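Local atomic coordinates of exoglucanase A (Cellulomonas fimi, PDB entry 7CBD), a protein that hydrolyses beta-1,4-glucosidic bonds of cellulose with anomeric inversion, releasing cellobiose from non-reducing chain ends; the chain here is its family 6 catalytic domain. Residues 91-96 against 142-147; 189-194 against 224-229. One frame throughout, in Å; residues are numbered along the deposited sequence.

Interaction 1 (91-96 against 142-147)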
ATOM      1  N   LEU A  91      -5.652  -4.464   8.558  1.00  5.23           N
ATOM      2  CA  LEU A  91      -6.258  -3.231   9.038  1.00  5.56           C
ATOM      3  C   LEU A  91      -5.249  -2.112   8.826  1.00  5.67           C
ATOM      4  O   LEU A  91      -4.075  -2.272   9.172  1.00  6.41           O
ATOM      5  CB  LEU A  91      -6.483  -3.391  10.538  1.00  6.59           C
ATOM      6  CG  LEU A  91      -7.652  -2.766  11.313  1.00 13.72           C
ATOM      7  CD1 LEU A  91      -7.227  -2.354  12.727  1.00 11.87           C
ATOM      8  CD2 LEU A  91      -8.363  -1.660  10.610  1.00 11.94           C
ATOM      9  N   VAL A  92      -5.680  -0.984   8.266  1.00  5.12           N
ATOM     10  CA  VAL A  92      -4.778   0.146   8.044  1.00  5.05           C
ATOM     11  C   VAL A  92      -5.070   1.248   9.054  1.00  4.90           C
ATOM     12  O   VAL A  92      -6.197   1.759   9.128  1.00  5.27           O
ATOM     13  CB  VAL A  92      -4.841   0.693   6.613  1.00  5.70           C
ATOM     14  CG1 VAL A  92      -3.650   1.626   6.377  1.00  7.00           C
ATOM     15  CG2 VAL A  92      -4.833  -0.447   5.612  1.00  7.09           C
ATOM     16  N   ILE A  93      -4.035   1.609   9.808  1.00  5.27           N
ATOM     17  CA  ILE A  93      -4.054   2.708  10.759  1.00  4.90           C
ATOM     18  C   ILE A  93      -3.531   3.928  10.000  1.00  5.80           C
ATOM     19  O   ILE A  93      -2.383   3.935   9.545  1.00  5.79           O
ATOM     20  CB  ILE A  93      -3.147   2.369  11.955  1.00  6.11           C
ATOM     21  CG1 ILE A  93      -3.536   1.017  12.567  1.00  6.15           C
ATOM     22  CG2 ILE A  93      -3.155   3.479  12.992  1.00  7.24           C
ATOM     23  CD1 ILE A  93      -4.960   0.949  13.074  1.00  7.74           C
ATOM     24  N   TYR A  94      -4.380   4.941   9.808  1.00  5.21           N
ATOM     25  CA  TYR A  94      -4.065   5.998   8.846  1.00  5.68           C
ATOM     26  C   TYR A  94      -4.804   7.282   9.194  1.00  5.09           C
ATOM     27  O   TYR A  94      -5.710   7.702   8.464  1.00  6.14           O
ATOM     28  CB  TYR A  94      -4.432   5.547   7.425  1.00  6.19           C
ATOM     29  CG  TYR A  94      -3.965   6.439   6.281  1.00  6.91           C
ATOM     30  CD1 TYR A  94      -2.675   6.950   6.239  1.00  7.40           C
ATOM     31  CD2 TYR A  94      -4.814   6.721   5.216  1.00  8.34           C
ATOM     32  CE1 TYR A  94      -2.247   7.750   5.178  1.00  8.65           C
ATOM     33  CE2 TYR A  94      -4.401   7.505   4.160  1.00  9.47           C
ATOM     34  CZ  TYR A  94      -3.118   8.014   4.142  1.00 10.09           C
ATOM     35  OH  TYR A  94      -2.723   8.791   3.072  1.00 12.00           O
ATOM     36  N   ASP A  95      -4.414   7.931  10.300  1.00  5.16           N
ATOM     37  CA  ASP A  95      -5.058   9.195  10.640  1.00  5.15           C
ATOM     38  C   ASP A  95      -4.161  10.125  11.449  1.00  5.38           C
ATOM     39  O   ASP A  95      -4.673  10.922  12.244  1.00  6.29           O
ATOM     40  CB  ASP A  95      -6.389   8.961  11.371  1.00  6.10           C
ATOM     41  CG  ASP A  95      -7.367  10.111  11.200  1.00  6.37           C
ATOM     42  OD1 ASP A  95      -7.203  10.939  10.271  1.00  6.88           O
ATOM     43  OD2 ASP A  95      -8.322  10.161  12.001  1.00  7.86           O
ATOM     44  N   LEU A  96      -2.844  10.092  11.227  1.00  5.01           N
ATOM     45  CA  LEU A  96      -1.947  10.904  12.045  1.00  5.53           C
ATOM     46  C   LEU A  96      -2.289  12.388  11.932  1.00  5.86           C
ATOM     47  O   LEU A  96      -2.731  12.861  10.876  1.00  6.72           O
ATOM     48  CB  LEU A  96      -0.495  10.740  11.609  1.00  5.33           C
ATOM     49  CG  LEU A  96       0.225   9.535  12.192  1.00  5.29           C
ATOM     50  CD1 LEU A  96       1.504   9.289  11.433  1.00  5.78           C
ATOM     51  CD2 LEU A  96       0.508   9.693  13.670  1.00  5.47           C
ATOM     52  N   ILE A 142      -4.687  -9.825  13.711  1.00  5.84           N
ATOM     53  CA  ILE A 142      -4.834  -8.548  13.023  1.00  5.99           C
ATOM     54  C   ILE A 142      -3.445  -8.089  12.602  1.00  5.85           C
ATOM     55  O   ILE A 142      -2.552  -7.943  13.445  1.00  6.78           O
ATOM     56  CB  ILE A 142      -5.534  -7.495  13.902  1.00  6.67           C
ATOM     57  CG1 ILE A 142      -6.928  -7.998  14.336  1.00  7.51           C
ATOM     58  CG2 ILE A 142      -5.610  -6.168  13.156  1.00  7.59           C
ATOM     59  CD1 ILE A 142      -6.975  -8.593  15.728  1.00  9.37           C
ATOM     60  N   ALA A 143      -3.251  -7.897  11.302  1.00  5.05           N
ATOM     61  CA  ALA A 143      -2.030  -7.292  10.788  1.00  5.61           C
ATOM     62  C   ALA A 143      -2.341  -5.821  10.568  1.00  5.92           C
ATOM     63  O   ALA A 143      -3.108  -5.473   9.668  1.00  6.01           O
ATOM     64  CB  ALA A 143      -1.580  -7.955   9.491  1.00  5.28           C
ATOM     65  N   ALA A 144      -1.788  -4.972  11.418  1.00  5.71           N
ATOM     66  CA  ALA A 144      -2.044  -3.540  11.375  1.00  5.31           C
ATOM     67  C   ALA A 144      -0.932  -2.883  10.568  1.00  4.93           C
ATOM     68  O   ALA A 144       0.235  -2.889  10.987  1.00  5.64           O
ATOM     69  CB  ALA A 144      -2.086  -2.989  12.797  1.00  5.69           C
ATOM     70  N   THR A 145      -1.283  -2.353   9.393  1.00  4.97           N
ATOM     71  CA  THR A 145      -0.350  -1.522   8.644  1.00  5.08           C
ATOM     72  C   THR A 145      -0.342  -0.138   9.286  1.00  4.39           C
ATOM     73  O   THR A 145      -1.382   0.526   9.347  1.00  5.34           O
ATOM     74  CB  THR A 145      -0.768  -1.441   7.175  1.00  5.18           C
ATOM     75  OG1 THR A 145      -0.498  -2.689   6.526  1.00  6.08           O
ATOM     76  CG2 THR A 145       0.010  -0.339   6.453  1.00  6.38           C
ATOM     77  N   ILE A 146       0.819   0.291   9.781  1.00  4.93           N
ATOM     78  CA  ILE A 146       0.919   1.469  10.642  1.00  5.40           C
ATOM     79  C   ILE A 146       1.312   2.682   9.799  1.00  5.26           C
ATOM     80  O   ILE A 146       2.479   2.854   9.428  1.00  5.44           O
ATOM     81  CB  ILE A 146       1.904   1.261  11.797  1.00  5.94           C
ATOM     82  CG1 ILE A 146       1.607  -0.018  12.585  1.00  6.93           C
ATOM     83  CG2 ILE A 146       1.885   2.478  12.721  1.00  6.97           C
ATOM     84  CD1 ILE A 146       0.244  -0.057  13.220  1.00  7.71           C
ATOM     85  N   GLU A 147       0.329   3.535   9.527  1.00  5.11           N
ATOM     86  CA  GLU A 147       0.465   4.906   9.037  1.00  4.88           C
ATOM     87  C   GLU A 147       1.282   5.033   7.756  1.00  4.71           C
ATOM     88  O   GLU A 147       2.415   5.536   7.764  1.00  5.41           O
ATOM     89  CB  GLU A 147       0.947   5.839  10.151  1.00  5.53           C
ATOM     90  CG  GLU A 147      -0.039   5.953  11.308  1.00  5.42           C
ATOM     91  CD  GLU A 147      -1.295   6.763  10.989  1.00  5.42           C
ATOM     92  OE1 GLU A 147      -1.350   7.444   9.939  1.00  5.79           O
ATOM     93  OE2 GLU A 147      -2.244   6.727  11.804  1.00  5.66           O
TER
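Glu147 folds back across the end of strand 91-93 and offers its carboxylate to the loop that follows. The chain bends at its second torsion (chi2 -73°), which swings the carboxylate round to face the Asp95 N-H. Asp95 N donates to the syn lone pair of Glu147 OE2 at 2.9 Å. The bond is almost straight (173°). A weak bond runs from Leu96 N to Glu147 OE1 at 3.3 Å. Leu96 lies slantwise over the group, its CG 3.4 Å from Glu147 CD, while the Tyr94 ring is turned 41° from the carboxylate plane. Tyr120 OH is also hydrogen-bonded to Glu147 OE2. An alanine in place of Glu147 would probably leave Asp95 N without its acceptor, Tyr120 OH without its partner and the loop 94-96 freer to shift. Upstream the strands pair in parallel; Ile93 N reaches Thr145 O at 2.9 Å. Ile93 and Ile146 point the same way side by side, Ile93 CG1 4.0 Å from Ile146 CD1, and on the other face Val92 and Thr145 do likewise. Tyr94, bonded through its OH to Asp100, stands about 5 Å, side chain to side chain, from Asp149, the predicted proton donor. In this distorted alpha/beta barrel of family 6, helices 114-132 and 161-182 cover the Ile93-Ile146 face, strand 52-54 bonds to Val92, and strand 187-192 flanks strand 141-146.

Interaction 2 (189-194 against 224-229)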
ATOM      1  N   ASN A 189       2.177  -5.569  14.143  1.00  4.93           N
ATOM      2  CA  ASN A 189       2.363  -4.212  13.643  1.00  4.74           C
ATOM      3  C   ASN A 189       3.373  -4.212  12.508  1.00  4.88           C
ATOM      4  O   ASN A 189       4.540  -4.577  12.709  1.00  5.81           O
ATOM      5  CB  ASN A 189       2.861  -3.302  14.760  1.00  5.25           C
ATOM      6  CG  ASN A 189       1.819  -3.071  15.817  1.00  5.57           C
ATOM      7  OD1 ASN A 189       0.625  -3.062  15.537  1.00  7.54           O
ATOM      8  ND2 ASN A 189       2.264  -2.891  17.051  1.00  7.07           N
ATOM      9  N   TYR A 190       2.930  -3.771  11.330  1.00  5.19           N
ATOM     10  CA  TYR A 190       3.784  -3.639  10.156  1.00  5.15           C
ATOM     11  C   TYR A 190       3.927  -2.155   9.845  1.00  5.42           C
ATOM     12  O   TYR A 190       2.966  -1.509   9.411  1.00  5.88           O
ATOM     13  CB  TYR A 190       3.201  -4.407   8.974  1.00  5.89           C
ATOM     14  CG  TYR A 190       3.382  -5.906   9.108  1.00  5.44           C
ATOM     15  CD1 TYR A 190       4.492  -6.539   8.562  1.00  5.25           C
ATOM     16  CD2 TYR A 190       2.450  -6.690   9.793  1.00  5.71           C
ATOM     17  CE1 TYR A 190       4.677  -7.918   8.689  1.00  5.73           C
ATOM     18  CE2 TYR A 190       2.625  -8.068   9.931  1.00  5.81           C
ATOM     19  CZ  TYR A 190       3.739  -8.670   9.369  1.00  6.15           C
ATOM     20  OH  TYR A 190       3.916 -10.031   9.491  1.00  7.08           O
ATOM     21  N   ILE A 191       5.119  -1.619  10.088  1.00  5.24           N
ATOM     22  CA  ILE A 191       5.391  -0.206   9.854  1.00  5.54           C
ATOM     23  C   ILE A 191       5.545   0.034   8.354  1.00  4.67           C
ATOM     24  O   ILE A 191       6.240  -0.710   7.656  1.00  5.65           O
ATOM     25  CB  ILE A 191       6.645   0.224  10.635  1.00  6.40           C
ATOM     26  CG1 ILE A 191       6.313   0.405  12.126  1.00  7.30           C
ATOM     27  CG2 ILE A 191       7.274   1.483  10.033  1.00  7.09           C
ATOM     28  CD1 ILE A 191       5.652   1.735  12.458  1.00  8.52           C
ATOM     29  N   ASP A 192       4.906   1.085   7.850  1.00  4.86           N
ATOM     30  CA  ASP A 192       5.025   1.410   6.438  1.00  4.89           C
ATOM     31  C   ASP A 192       6.431   1.919   6.124  1.00  5.57           C
ATOM     32  O   ASP A 192       6.994   2.731   6.864  1.00  5.28           O
ATOM     33  CB  ASP A 192       4.017   2.493   6.078  1.00  5.80           C
ATOM     34  CG  ASP A 192       4.053   2.828   4.621  1.00  5.67           C
ATOM     35  OD1 ASP A 192       3.342   2.138   3.873  1.00  6.72           O
ATOM     36  OD2 ASP A 192       4.815   3.745   4.225  1.00  6.11           O
ATOM     37  N   ILE A 193       6.988   1.456   5.001  1.00  4.96           N
ATOM     38  CA  ILE A 193       8.329   1.879   4.597  1.00  5.46           C
ATOM     39  C   ILE A 193       8.351   2.487   3.196  1.00  5.18           C
ATOM     40  O   ILE A 193       9.358   2.402   2.485  1.00  6.69           O
ATOM     41  CB  ILE A 193       9.382   0.762   4.772  1.00  6.13           C
ATOM     42  CG1 ILE A 193       9.051  -0.462   3.913  1.00  6.26           C
ATOM     43  CG2 ILE A 193       9.531   0.412   6.236  1.00  7.31           C
ATOM     44  CD1 ILE A 193      10.249  -1.350   3.669  1.00  8.38           C
ATOM     45  N   GLY A 194       7.263   3.139   2.794  1.00  5.15           N
ATOM     46  CA  GLY A 194       7.297   3.769   1.483  1.00  5.76           C
ATOM     47  C   GLY A 194       7.535   2.738   0.398  1.00  4.74           C
ATOM     48  O   GLY A 194       7.015   1.619   0.452  1.00  5.57           O
ATOM     49  N   ALA A 224      10.453  -5.020  20.034  1.00  8.81           N
ATOM     50  CA  ALA A 224       9.334  -5.955  19.949  1.00  8.90           C
ATOM     51  C   ALA A 224       8.032  -5.295  19.500  1.00  7.41           C
ATOM     52  O   ALA A 224       7.100  -6.000  19.091  1.00  8.29           O
ATOM     53  CB  ALA A 224       9.120  -6.639  21.298  1.00 10.82           C
ATOM     54  N   SER A 225       7.939  -3.967  19.580  0.80  6.63           N
ATOM     55  CA  SER A 225       6.709  -3.277  19.194  0.80  6.42           C
ATOM     56  C   SER A 225       6.403  -3.399  17.713  0.80  6.97           C
ATOM     57  O   SER A 225       5.241  -3.241  17.322  0.80  7.77           O
ATOM     58  CB  SER A 225       6.810  -1.796  19.538  0.80  6.38           C
ATOM     59  OG  SER A 225       6.960  -1.613  20.930  0.80  6.08           O
ATOM     60  N   ILE A 226       7.416  -3.637  16.887  1.00  6.29           N
ATOM     61  CA  ILE A 226       7.274  -3.656  15.439  1.00  5.84           C
ATOM     62  C   ILE A 226       7.565  -5.066  14.948  1.00  5.24           C
ATOM     63  O   ILE A 226       8.697  -5.550  15.056  1.00  6.70           O
ATOM     64  CB  ILE A 226       8.212  -2.634  14.778  1.00  6.58           C
ATOM     65  CG1 ILE A 226       7.861  -1.214  15.235  1.00  7.75           C
ATOM     66  CG2 ILE A 226       8.147  -2.744  13.269  1.00  7.36           C
ATOM     67  CD1 ILE A 226       8.905  -0.174  14.875  1.00  8.76           C
ATOM     68  N   ASP A 227       6.548  -5.716  14.386  1.00  5.10           N
ATOM     69  CA  ASP A 227       6.718  -7.082  13.905  1.00  5.50           C
ATOM     70  C   ASP A 227       7.360  -7.145  12.527  1.00  5.43           C
ATOM     71  O   ASP A 227       8.049  -8.123  12.210  1.00  6.69           O
ATOM     72  CB  ASP A 227       5.363  -7.774  13.892  1.00  5.57           C
ATOM     73  CG  ASP A 227       4.821  -7.960  15.283  1.00  6.61           C
ATOM     74  OD1 ASP A 227       5.305  -8.861  16.001  1.00  6.98           O
ATOM     75  OD2 ASP A 227       3.928  -7.188  15.670  1.00  7.56           O
ATOM     76  N   GLY A 228       7.164  -6.119  11.710  1.00  5.71           N
ATOM     77  CA  GLY A 228       7.680  -6.144  10.361  1.00  5.48           C
ATOM     78  C   GLY A 228       7.412  -4.824   9.678  1.00  4.47           C
ATOM     79  O   GLY A 228       7.022  -3.840  10.312  1.00  5.47           O
ATOM     80  N   PHE A 229       7.615  -4.824   8.365  1.00  5.39           N
ATOM     81  CA  PHE A 229       7.553  -3.613   7.555  1.00  4.82           C
ATOM     82  C   PHE A 229       6.826  -3.921   6.255  1.00  5.35           C
ATOM     83  O   PHE A 229       6.898  -5.037   5.744  1.00  6.90           O
ATOM     84  CB  PHE A 229       8.974  -3.103   7.289  1.00  6.04           C
ATOM     85  CG  PHE A 229       9.706  -2.752   8.548  1.00  6.18           C
ATOM     86  CD1 PHE A 229       9.659  -1.464   9.053  1.00  7.43           C
ATOM     87  CD2 PHE A 229      10.396  -3.725   9.266  1.00  7.66           C
ATOM     88  CE1 PHE A 229      10.299  -1.145  10.240  1.00  8.09           C
ATOM     89  CE2 PHE A 229      11.031  -3.414  10.451  1.00  8.26           C
ATOM     90  CZ  PHE A 229      10.986  -2.124  10.933  1.00  8.36           C
TER
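Tyr190 lays one face of its ring over Gly228 N, where two parallel strands of the distorted alpha/beta barrel meet, joined by a beta-alpha-beta crossover whose connection includes helix 202-218, packed on the sheet. This is the tight part. A CB on Gly228 would come within 2.6 Å of Tyr190 CE1, so the ring can settle here only over a residue without a side chain. On the other face Ile191 runs alongside Phe229, its CB 3.8 Å from Phe229 CD1. Just past the strand, Ile193 CG2 meets Phe229 CD1 at 3.4 Å, the two side chains crossing at about a right angle. Phe212 of helix 202-218 covers Ile191 and Ile193.

Toward the start of strand 228-231 the contact becomes polar, with Asp227 partly exposed. Asp227 turns its CG to lie beside its own backbone N (chi1 -66°) and takes Asn189 N on OD2 at 2.8 Å through the anti lone pair; its OD1 is bonded to His5. Asn189 O in turn accepts from both Asp227 N and Gly228 N. Beyond these, between buried residues, Asn189 ND2 donates to Ser225 O at 3.0 Å, with that oxygen only 5° out of the amide plane.

How the interactions relate
Going along the chain from the N terminus, interaction 1 comes first: strand 87-93 leaves through a loop and helix 114-132 and returns as strand 141-146, closing at 142-147. The chain then passes through helices 153-156 and 161-182 before interaction 2 opens on strand 187-192; helices 196-199 and 202-218 fill that second excursion, which closes on strand 228-231. The two loops follow in series, neither nested nor crossed. Their inner strands are neighbours: Ile146 N lies 2.8 Å from Tyr190 O and Ala144 O 2.9 Å from Tyr190 N, both probable hydrogen bonds. Four consecutive parallel strands of the distorted barrel are thereby joined, and helix 161-182 packs against residues of both interactions.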